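Local atomic coordinates of malonyl CoA-acyl carrier protein transacylase (PDB entry 3EZO), a protein that probably transfers the malonyl group from malonyl-CoA to holo-acyl carrier protein, yielding malonyl-ACP and free CoA. Residues Ala82-Ala86 with Leu309-Leu313; Ala107-Ile111 with Asp226-Ile232; Asn168-Gln172 with Leu290-Ile294. All coordinates share one frame; numbering follows the deposited sequence.

Contact 1: Ala82-Ala86 with Leu309-Leu313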
loop_
_atom_site.group_PDB
_atom_site.type_symbol
_atom_site.label_atom_id
_atom_site.label_comp_id
_atom_site.label_asym_id
_atom_site.label_seq_id
_atom_site.Cartn_x
_atom_site.Cartn_y
_atom_site.Cartn_z
ATOM N N ALA A 82 7.867 -9.411 -14.461
ATOM C CA ALA A 82 8.174 -8.941 -15.850
ATOM C C ALA A 82 9.496 -8.187 -15.907
ATOM O O ALA A 82 10.275 -8.285 -16.882
ATOM C CB ALA A 82 7.075 -8.048 -16.357
ATOM N N TRP A 83 9.736 -7.373 -14.885
ATOM C CA TRP A 83 11.004 -6.660 -14.772
ATOM C C TRP A 83 12.162 -7.673 -14.781
ATOM O O TRP A 83 13.110 -7.519 -15.524
ATOM C CB TRP A 83 11.003 -5.775 -13.525
ATOM C CG TRP A 83 12.318 -5.167 -13.153
ATOM C CD1 TRP A 83 13.200 -5.658 -12.272
ATOM C CD2 TRP A 83 12.866 -3.939 -13.633
ATOM N NE1 TRP A 83 14.273 -4.813 -12.141
ATOM C CE2 TRP A 83 14.093 -3.749 -12.981
ATOM C CE3 TRP A 83 12.447 -2.991 -14.563
ATOM C CZ2 TRP A 83 14.899 -2.652 -13.214
ATOM C CZ3 TRP A 83 13.237 -1.903 -14.801
ATOM C CH2 TRP A 83 14.466 -1.734 -14.122
ATOM N N GLN A 84 12.054 -8.728 -13.986
ATOM C CA GLN A 84 13.083 -9.778 -13.924
ATOM C C GLN A 84 13.264 -10.537 -15.245
ATOM O O GLN A 84 14.425 -10.756 -15.642
ATOM C CB GLN A 84 12.779 -10.806 -12.829
ATOM C CG GLN A 84 12.889 -10.280 -11.400
ATOM C CD GLN A 84 12.385 -11.300 -10.393
ATOM O OE1 GLN A 84 11.215 -11.661 -10.418
ATOM N NE2 GLN A 84 13.265 -11.771 -9.499
ATOM N N GLN A 85 12.133 -10.982 -15.837
ATOM C CA GLN A 85 12.076 -11.687 -17.129
ATOM C C GLN A 85 12.782 -10.869 -18.206
ATOM O O GLN A 85 13.417 -11.447 -19.085
ATOM C CB GLN A 85 10.615 -12.090 -17.568
ATOM C CG GLN A 85 10.507 -13.104 -18.841
ATOM C CD GLN A 85 9.114 -13.141 -19.615
ATOM O OE1 GLN A 85 8.056 -13.157 -19.028
ATOM N NE2 GLN A 85 9.173 -13.219 -20.952
ATOM N N ALA A 86 12.682 -9.544 -18.112
ATOM C CA ALA A 86 13.337 -8.612 -19.004
ATOM C C ALA A 86 14.798 -8.388 -18.666
ATOM O O ALA A 86 15.477 -7.624 -19.358
ATOM C CB ALA A 86 12.593 -7.234 -19.006
ATOM N N LEU A 309 8.303 -0.250 -18.688
ATOM C CA LEU A 309 9.356 -1.144 -18.220
ATOM C C LEU A 309 10.680 -0.843 -18.938
ATOM O O LEU A 309 11.708 -0.684 -18.298
ATOM C CB LEU A 309 8.975 -2.605 -18.400
ATOM C CG LEU A 309 9.820 -3.748 -17.766
ATOM C CD1 LEU A 309 8.996 -5.043 -17.819
ATOM C CD2 LEU A 309 11.165 -3.966 -18.431
ATOM N N ASP A 310 10.646 -0.748 -20.266
ATOM C CA ASP A 310 11.869 -0.363 -21.020
ATOM C C ASP A 310 12.452 0.979 -20.634
ATOM O O ASP A 310 13.657 1.108 -20.500
ATOM C CB ASP A 310 11.633 -0.419 -22.530
ATOM C CG ASP A 310 11.561 -1.817 -23.027
ATOM O OD1 ASP A 310 12.025 -2.710 -22.285
ATOM O OD2 ASP A 310 10.992 -2.046 -24.124
ATOM N N GLU A 311 11.612 1.986 -20.447
ATOM C CA GLU A 311 12.120 3.253 -19.937
ATOM C C GLU A 311 12.715 3.131 -18.535
ATOM O O GLU A 311 13.640 3.851 -18.181
ATOM C CB GLU A 311 11.017 4.328 -19.957
ATOM C CG GLU A 311 10.757 4.908 -21.338
ATOM C CD GLU A 311 12.027 5.544 -21.971
ATOM O OE1 GLU A 311 12.586 6.523 -21.403
ATOM O OE2 GLU A 311 12.478 5.046 -23.031
ATOM N N ALA A 312 12.156 2.256 -17.714
ATOM C CA ALA A 312 12.678 2.046 -16.366
ATOM C C ALA A 312 14.021 1.312 -16.441
ATOM O O ALA A 312 14.966 1.666 -15.738
ATOM C CB ALA A 312 11.674 1.291 -15.520
ATOM N N LEU A 313 14.117 0.301 -17.299
ATOM C CA LEU A 313 15.416 -0.329 -17.592
ATOM C C LEU A 313 16.528 0.698 -17.848
ATOM O O LEU A 313 17.664 0.512 -17.381
ATOM C CB LEU A 313 15.320 -1.326 -18.770
ATOM C CG LEU A 313 14.618 -2.660 -18.507
ATOM C CD1 LEU A 313 14.407 -3.505 -19.812
ATOM C CD2 LEU A 313 15.361 -3.469 -17.454
#
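On the parallel-sheet (large) subdomain of the FabD fold, where the chain's last helix, 306-314, meets the C-terminal end of helix 65-85, W83 lies against L309, A312 and L313. The indole is placed by a first torsion that sets CG anti to the backbone N (chi1 170°), and the far rim of its six-membered ring reaches the other helix. One face takes a CH-pi contact: L313 CD2 stands 4.0 Å from the centroid of the W83 six-membered ring and 22° off its normal. W83 CZ3 reaches the backbone as well, 3.4 Å from L313 N, an amide already bonded to L309 O within its own helix. A312 suits its place because a single methyl lets the rim come close; its CB is 3.6 Å from W83 CZ3, oblique to the ring.

L309 spreads its two methyls over the last turn of helix 65-85. CD1 comes 3.9 Å from A82 CB and also rests near the A82 carbonyl, whose oxygen accepts the helical bond from A86 N. The other methyl, L309 CD2, meets A86 CB at 3.6 Å, so the small residues A82 and A86 give the branched side chain a shallow seat. V303 of the edge strand 299-303 touches W83, L309 and A312, while F13 meets the indole edge-to-face.

No hydrogen bond passes between 82-86 and 309-313. The contact of these segments therefore rests on apolar burial and close van der Waals fit, and the one polar atom of the indole, NE1, is satisfied by A89 O of the following loop.

Contact 2: Ala107-Ile111 with Asp226-Ile232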
loop_
_atom_site.group_PDB
_atom_site.type_symbol
_atom_site.label_atom_id
_atom_site.label_comp_id
_atom_site.label_asym_id
_atom_site.label_seq_id
_atom_site.Cartn_x
_atom_site.Cartn_y
_atom_site.Cartn_z
ATOM N N ALA A 107 8.639 -9.619 -3.174
ATOM C CA ALA A 107 9.791 -9.293 -4.020
ATOM C C ALA A 107 11.118 -9.545 -3.279
ATOM O O ALA A 107 12.073 -10.025 -3.874
ATOM C CB ALA A 107 9.711 -7.839 -4.497
ATOM N N ALA A 108 11.156 -9.240 -1.975
ATOM C CA ALA A 108 12.365 -9.416 -1.119
ATOM C C ALA A 108 12.571 -10.852 -0.667
ATOM O O ALA A 108 13.521 -11.157 0.044
ATOM C CB ALA A 108 12.278 -8.462 0.168
ATOM N N GLY A 109 11.699 -11.756 -1.066
ATOM C CA GLY A 109 11.899 -13.186 -0.725
ATOM C C GLY A 109 11.512 -13.520 0.712
ATOM O O GLY A 109 11.785 -14.597 1.207
ATOM N N ALA A 110 10.875 -12.586 1.413
ATOM C CA ALA A 110 10.467 -12.855 2.788
ATOM C C ALA A 110 9.206 -13.746 2.872
ATOM O O ALA A 110 9.063 -14.529 3.792
ATOM C CB ALA A 110 10.282 -11.503 3.554
ATOM N N ILE A 111 8.285 -13.580 1.916
ATOM C CA ILE A 111 7.026 -14.302 1.901
ATOM C C ILE A 111 6.828 -14.854 0.486
ATOM O O ILE A 111 6.925 -14.115 -0.470
ATOM C CB ILE A 111 5.821 -13.384 2.268
ATOM C CG1 ILE A 111 5.970 -12.789 3.689
ATOM C CG2 ILE A 111 4.467 -14.176 2.204
ATOM C CD1 ILE A 111 4.848 -11.729 4.058
ATOM N N ASP A 226 5.122 -19.008 6.942
ATOM C CA ASP A 226 6.582 -19.111 6.919
ATOM C C ASP A 226 7.190 -17.837 6.381
ATOM O O ASP A 226 7.178 -17.608 5.180
ATOM C CB ASP A 226 7.042 -20.260 6.003
ATOM C CG ASP A 226 8.553 -20.511 6.105
ATOM O OD1 ASP A 226 9.110 -20.329 7.213
ATOM O OD2 ASP A 226 9.172 -20.892 5.107
ATOM N N VAL A 227 7.688 -16.989 7.248
ATOM C CA VAL A 227 8.308 -15.777 6.799
ATOM C C VAL A 227 9.799 -16.014 6.947
ATOM O O VAL A 227 10.226 -16.534 7.964
ATOM C CB VAL A 227 7.846 -14.544 7.626
ATOM C CG1 VAL A 227 8.687 -13.307 7.261
ATOM C CG2 VAL A 227 6.307 -14.311 7.457
ATOM N N LYS A 228 10.553 -15.608 5.928
ATOM C CA LYS A 228 11.988 -15.755 5.852
ATOM C C LYS A 228 12.680 -14.409 5.884
ATOM O O LYS A 228 12.084 -13.398 5.489
ATOM C CB LYS A 228 12.331 -16.359 4.498
ATOM C CG LYS A 228 11.690 -17.681 4.210
ATOM C CD LYS A 228 12.682 -18.782 4.123
ATOM C CE LYS A 228 12.115 -19.946 3.332
ATOM N NZ LYS A 228 12.940 -21.125 3.604
ATOM N N ALA A 229 13.956 -14.391 6.271
ATOM C CA ALA A 229 14.738 -13.142 6.311
ATOM C C ALA A 229 14.870 -12.615 4.889
ATOM O O ALA A 229 15.201 -13.379 4.008
ATOM C CB ALA A 229 16.149 -13.393 6.903
ATOM N N PRO A 230 14.615 -11.313 4.670
ATOM C CA PRO A 230 14.612 -10.806 3.298
ATOM C C PRO A 230 16.000 -10.762 2.657
ATOM O O PRO A 230 16.994 -10.565 3.329
ATOM C CB PRO A 230 13.992 -9.401 3.408
ATOM C CG PRO A 230 13.845 -9.100 4.821
ATOM C CD PRO A 230 14.092 -10.335 5.646
ATOM N N LYS A 231 16.047 -10.948 1.346
ATOM C CA LYS A 231 17.276 -10.821 0.590
ATOM C C LYS A 231 17.441 -9.407 0.076
ATOM O O LYS A 231 18.449 -9.081 -0.531
ATOM C CB LYS A 231 17.259 -11.814 -0.582
ATOM C CG LYS A 231 16.314 -11.441 -1.703
ATOM C CD LYS A 231 15.947 -12.673 -2.622
ATOM C CE LYS A 231 14.823 -12.344 -3.653
ATOM N NZ LYS A 231 14.319 -13.595 -4.314
ATOM N N ILE A 232 16.428 -8.566 0.268
ATOM C CA ILE A 232 16.515 -7.153 -0.065
ATOM C C ILE A 232 16.012 -6.393 1.154
ATOM O O ILE A 232 15.001 -6.798 1.745
ATOM C CB ILE A 232 15.570 -6.756 -1.214
ATOM C CG1 ILE A 232 15.819 -7.584 -2.476
ATOM C CG2 ILE A 232 15.743 -5.255 -1.576
ATOM C CD1 ILE A 232 14.857 -7.192 -3.623
HETATM O O HOH W 1 12.880 -11.505 -5.931
HETATM O O HOH W 2 14.949 -14.720 1.420
#
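K231 N and K228 N each donate a nearly straight backbone hydrogen bond to the loop that follows helix 99-107, joining two irregular segments without forming a regular sheet. That helix closes in a Schellman motif, in which G109 adopts the positive phi (78°) that glycine accepts readily. The turn presents A108 O to K231 N at 2.8 Å, and the donor lies in the carbonyl plane. Two residues on, A110 O receives K228 N, also at 2.8 Å, on a lone pair in the carbonyl plane. A CA-H...O contact comes back the other way, from A110 CA to K228 O at 3.2 Å.

The short alanine methyls take up little room: A108 CB packs on I232 and, at 3.8 Å, on P230 CB, while A110 CB packs on V227 and P230. P230 has no N-H to satisfy, and its ring helps to cover both A108 and A110. Beyond the second bond, I111 CG1 lies 4.1 Å from V227 CG2. Helix 246-256 flanks this side, with I249 touching both V227 and P230, while Y80 of helix 65-85 touches A107 and I232.

K231 places CG between its backbone N and carbonyl carbon (chi1 73°), then runs extended over the helix end, its aliphatic carbons passing A108 O and A107 O. One water links G109 O and A229 O, donating to both. Another donates to A107 O at 2.7 Å and accepts a weak bond from K231 NZ.

Contact 3: Asn168-Gln172 with Leu290-Ile294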
loop_
_atom_site.group_PDB
_atom_site.type_symbol
_atom_site.label_atom_id
_atom_site.label_comp_id
_atom_site.label_asym_id
_atom_site.label_seq_id
_atom_site.Cartn_x
_atom_site.Cartn_y
_atom_site.Cartn_z
ATOM N N ASN A 168 1.388 10.772 3.265
ATOM C CA ASN A 168 1.611 10.403 1.866
ATOM C C ASN A 168 2.540 11.321 1.112
ATOM O O ASN A 168 3.361 10.845 0.323
ATOM C CB ASN A 168 0.252 10.346 1.149
ATOM C CG ASN A 168 -0.548 9.149 1.583
ATOM O OD1 ASN A 168 -0.010 8.245 2.243
ATOM N ND2 ASN A 168 -1.822 9.138 1.272
ATOM N N ALA A 169 2.417 12.621 1.360
ATOM C CA ALA A 169 3.327 13.621 0.796
ATOM C C ALA A 169 3.169 14.857 1.630
ATOM O O ALA A 169 2.180 14.989 2.363
ATOM C CB ALA A 169 2.961 13.918 -0.682
ATOM N N PRO A 170 4.130 15.766 1.561
ATOM C CA PRO A 170 3.878 17.069 2.191
ATOM C C PRO A 170 2.504 17.614 1.817
ATOM O O PRO A 170 2.143 17.650 0.636
ATOM C CB PRO A 170 4.977 17.974 1.602
ATOM C CG PRO A 170 6.063 17.027 1.189
ATOM C CD PRO A 170 5.391 15.751 0.797
ATOM N N ALA A 171 1.748 18.037 2.819
ATOM C CA ALA A 171 0.456 18.636 2.612
ATOM C C ALA A 171 -0.559 17.652 2.080
ATOM O O ALA A 171 -1.613 18.039 1.568
ATOM C CB ALA A 171 0.569 19.911 1.696
ATOM N N GLN A 172 -0.291 16.363 2.270
ATOM C CA GLN A 172 -1.218 15.335 1.842
ATOM C C GLN A 172 -1.315 14.215 2.919
ATOM O O GLN A 172 -0.392 13.407 3.084
ATOM C CB GLN A 172 -0.749 14.835 0.491
ATOM C CG GLN A 172 -1.548 13.755 -0.057
ATOM C CD GLN A 172 -1.330 13.567 -1.600
ATOM O OE1 GLN A 172 -0.715 14.402 -2.298
ATOM N NE2 GLN A 172 -1.838 12.455 -2.105
ATOM N N LEU A 290 3.729 10.731 -5.534
ATOM C CA LEU A 290 4.166 11.057 -4.177
ATOM C C LEU A 290 5.682 11.258 -4.101
ATOM O O LEU A 290 6.130 12.187 -3.431
ATOM C CB LEU A 290 3.700 10.017 -3.172
ATOM C CG LEU A 290 2.219 9.689 -3.094
ATOM C CD1 LEU A 290 1.998 8.643 -1.988
ATOM C CD2 LEU A 290 1.333 10.984 -2.889
ATOM N N THR A 291 6.468 10.419 -4.802
ATOM C CA THR A 291 7.932 10.540 -4.778
ATOM C C THR A 291 8.319 11.959 -5.227
ATOM O O THR A 291 9.132 12.639 -4.556
ATOM C CB THR A 291 8.613 9.497 -5.696
ATOM O OG1 THR A 291 8.269 8.173 -5.279
ATOM C CG2 THR A 291 10.139 9.655 -5.712
ATOM N N LYS A 292 7.701 12.422 -6.328
ATOM C CA LYS A 292 7.951 13.766 -6.856
ATOM C C LYS A 292 7.743 14.834 -5.768
ATOM O O LYS A 292 8.539 15.749 -5.631
ATOM C CB LYS A 292 7.040 14.112 -8.057
ATOM C CG LYS A 292 7.202 13.269 -9.303
ATOM C CD LYS A 292 6.263 13.751 -10.447
ATOM C CE LYS A 292 6.416 12.943 -11.757
ATOM N NZ LYS A 292 5.534 11.708 -11.847
ATOM N N ARG A 293 6.666 14.689 -5.008
ATOM C CA ARG A 293 6.306 15.648 -3.971
ATOM C C ARG A 293 7.198 15.564 -2.736
ATOM O O ARG A 293 7.446 16.566 -2.068
ATOM C CB ARG A 293 4.869 15.396 -3.518
ATOM C CG ARG A 293 3.817 15.339 -4.630
ATOM C CD ARG A 293 3.248 16.653 -4.926
ATOM N NE ARG A 293 3.146 17.341 -3.650
ATOM C CZ ARG A 293 2.190 17.154 -2.735
ATOM N NH1 ARG A 293 1.159 16.324 -2.957
ATOM N NH2 ARG A 293 2.273 17.830 -1.587
ATOM N N ILE A 294 7.607 14.352 -2.379
ATOM C CA ILE A 294 8.424 14.139 -1.194
ATOM C C ILE A 294 9.866 14.690 -1.379
ATOM O O ILE A 294 10.454 15.294 -0.467
ATOM C CB ILE A 294 8.439 12.641 -0.814
ATOM C CG1 ILE A 294 7.047 12.229 -0.288
ATOM C CG2 ILE A 294 9.509 12.354 0.230
ATOM C CD1 ILE A 294 6.709 10.748 -0.466
#
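L290 and the Q172 side chain cross at about a right angle, the leucine lying deeper and the glutamine extended beyond CG. L290 CD2 is 3.6 Å from Q172 NE2, and L290 CD1 comes within 4.0 Å of N168 CB. I294 extends CD1 to 3.4 Å from N168 O; behind L290 and I294, W263 of helix 263-272 adds further apolar cover. A169 offers a small surface to the helix, with its CB 3.7 Å from R293 CB and also against L290 CD2.

The turn is type II, from A169 to Q172, and joins the antiparallel strands 162-169 and 172-176. N168 and A169 together face Q172 in a classic beta bulge. P170 fits the turn's second position, where its fixed phi is favourable, and its CD packs 4.0 Å from I294 CG1.

The R293 chain bends at chi2 and chi3, bringing one guanidinium face over A169 CB. This group is modelled too close to the P170 carbonyl, so its exact placement is doubtful. The same doubt covers the weak, poorly directed hydrogen bond from R293 NH1 to Q172 OE1 and the 28° between the amide and guanidinium planes.

The helix thus meets the bulged hairpin mainly by apolar contact through L290, I294 and A169, with a weak and doubtful bond from R293 at the exposed side. N168, whose CB is touched by L290, also bonds H97 NE2 through OD1, next in sequence to the predicted active-site S98; this places the contact beside the site.

In the fold
Helix 65-85 connects the surroundings of contacts 1 and 2: its C-terminal end carries W83 of contact 1, and the same helix also flanks contact 2 through Y80. The two centres are 21 Å apart, although their nearest atoms approach to about 6 Å. Contact 3 joins the antiparallel hairpin to helix 286-294, with its centre 26 Å from contact 1 and 28 Å from contact 2. It lies nearest the predicted catalytic residues, the N168 side chain being about 8 Å from that of S98 and about 9 Å from that of H207. Contacts 1 and 2 lie away from that site. In sequence, the segments of contacts 2 and 3 alternate, and all four fall between those of contact 1.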